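Local atomic coordinates of putative calcium binding protein (Streptomyces coelicolor, PDB entry 3AKB), a protein that binds calcium ions through EF-hand loops and probably takes part in calcium-mediated regulation in this bacterium. Residues T73-E76 with F77-A81. The protein carries 2 engineered substitutions. Sequence-based numbering, arbitrary orientation.
Sequences TREE and FVTGA. With CA (calcium ion), chain F.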
loop_
_atom_site.group_PDB
_atom_site.type_symbol
_atom_site.label_atom_id
_atom_site.label_comp_id
_atom_site.label_asym_id
_atom_site.label_seq_id
_atom_site.Cartn_x
_atom_site.Cartn_y
_atom_site.Cartn_z
ATOM N N THR A 73 -1.649 -7.903 15.504
ATOM C CA THR A 73 -1.369 -6.934 16.553
ATOM C C THR A 73 -0.055 -6.195 16.299
ATOM O O THR A 73 0.785 -6.661 15.513
ATOM C CB THR A 73 -1.302 -7.608 17.939
ATOM O OG1 THR A 73 -0.264 -8.587 17.931
ATOM C CG2 THR A 73 -2.612 -8.268 18.286
ATOM N N ARG A 74 0.092 -5.040 16.957
ATOM C CA ARG A 74 1.366 -4.335 16.999
ATOM C C ARG A 74 2.495 -5.297 17.356
ATOM O O ARG A 74 3.517 -5.342 16.668
ATOM C CB ARG A 74 1.288 -3.204 18.018
ATOM C CG ARG A 74 2.264 -2.052 17.772
ATOM C CD ARG A 74 1.966 -0.893 18.717
ATOM N NE ARG A 74 0.686 -0.245 18.428
ATOM C CZ ARG A 74 0.526 0.757 17.570
ATOM N NH1 ARG A 74 1.568 1.233 16.895
ATOM N NH2 ARG A 74 -0.679 1.285 17.387
ATOM N N GLU A 75 2.294 -6.102 18.404
ATOM C CA GLU A 75 3.306 -7.063 18.849
ATOM C C GLU A 75 3.679 -8.084 17.774
ATOM O O GLU A 75 4.869 -8.332 17.534
ATOM C CB GLU A 75 2.866 -7.752 20.149
ATOM C CG GLU A 75 3.994 -8.372 20.973
ATOM C CD GLU A 75 4.977 -7.352 21.549
ATOM O OE1 GLU A 75 4.770 -6.128 21.393
ATOM O OE2 GLU A 75 5.974 -7.784 22.163
ATOM N N GLU A 76 2.673 -8.658 17.109
ATOM C CA GLU A 76 2.891 -9.586 16.000
ATOM C C GLU A 76 3.691 -8.954 14.854
ATOM O O GLU A 76 4.554 -9.602 14.231
ATOM C CB GLU A 76 1.547 -10.104 15.471
ATOM C CG GLU A 76 0.962 -11.217 16.321
ATOM C CD GLU A 76 -0.411 -11.675 15.842
ATOM O OE1 GLU A 76 -1.227 -10.827 15.463
ATOM O OE2 GLU A 76 -0.680 -12.885 15.856
ATOM N N PHE A 77 3.389 -7.695 14.574
ATOM C CA PHE A 77 4.087 -6.979 13.514
ATOM C C PHE A 77 5.532 -6.677 13.895
ATOM O O PHE A 77 6.426 -6.935 13.107
ATOM C CB PHE A 77 3.352 -5.691 13.155
ATOM C CG PHE A 77 3.902 -5.011 11.937
ATOM C CD1 PHE A 77 3.520 -5.429 10.664
ATOM C CD2 PHE A 77 4.806 -3.961 12.055
ATOM C CE1 PHE A 77 4.033 -4.814 9.521
ATOM C CE2 PHE A 77 5.311 -3.344 10.917
ATOM C CZ PHE A 77 4.929 -3.763 9.659
ATOM N N VAL A 78 5.740 -6.140 15.100
ATOM C CA VAL A 78 7.074 -5.749 15.584
ATOM C C VAL A 78 7.954 -6.986 15.776
ATOM O O VAL A 78 9.045 -7.057 15.206
ATOM C CB VAL A 78 6.994 -4.894 16.890
ATOM C CG1 VAL A 78 8.383 -4.639 17.476
ATOM C CG2 VAL A 78 6.289 -3.566 16.630
ATOM N N THR A 79 7.472 -7.964 16.549
ATOM C CA THR A 79 8.267 -9.169 16.905
ATOM C C THR A 79 8.403 -10.209 15.778
ATOM O O THR A 79 9.319 -11.043 15.794
ATOM C CB THR A 79 7.717 -9.893 18.184
ATOM O OG1 THR A 79 6.388 -10.373 17.921
ATOM C CG2 THR A 79 7.694 -8.940 19.403
ATOM N N GLY A 80 7.495 -10.169 14.809
ATOM C CA GLY A 80 7.465 -11.173 13.746
ATOM C C GLY A 80 7.697 -10.604 12.359
ATOM O O GLY A 80 8.695 -10.933 11.703
ATOM N N ALA A 81 6.788 -9.723 11.934
ATOM C CA ALA A 81 6.714 -9.275 10.546
ATOM C C ALA A 81 7.924 -8.482 10.059
ATOM O O ALA A 81 8.339 -8.648 8.921
ATOM C CB ALA A 81 5.420 -8.473 10.295
HETATM CA CA CA F . -3.160 -12.415 15.394
HETATM O O HOH W 1 -3.684 -11.511 17.678
#
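Two donors of Thr79, its backbone N and its hydroxyl OG1, grip the carbonyl oxygen of Glu75 in the first turn of the exiting helix of an EF-hand. The amide bond, Thr79 N to Glu75 O, is 2.8 Å long and is the ordinary helical one. The hydroxyl comes in from above the carbonyl plane, with OG1 2.6 Å from Glu75 O. Thr79 chi1 of 63° sets OG1 between its own backbone N and carbonyl carbon, folding it back over the preceding turn. Its methyl CG2 lies 3.5 Å from Glu75 OE2, an oxygen carried there by the bend in the Glu75 chain at chi2 (66°).

At the next residue the helix widens: Glu76 O accepts from Ala81 N in a pi-type turn, while its bond from Gly80 N is weak. At the start of the helix, Thr73 and Glu76 form a capping box. Glu76 N donates to Thr73 OG1 at 3.1 Å, and Thr73 N returns a bond to the anti lone pair of Glu76 OE1, which helps fix the rotation of the carboxylate. That carboxylate closes the calcium site in bidentate fashion, alongside the carboxylates of Asp65, Asp67 and Asp69, the backbone carbonyl O of Arg71 and a water. Phe77 and Val78 touch helix 2-13, at Arg9 and Ile6 respectively. The calcium ion is almost equidistant from the two Glu76 oxygens, 2.5 Å from OE1 and 2.6 Å from OE2.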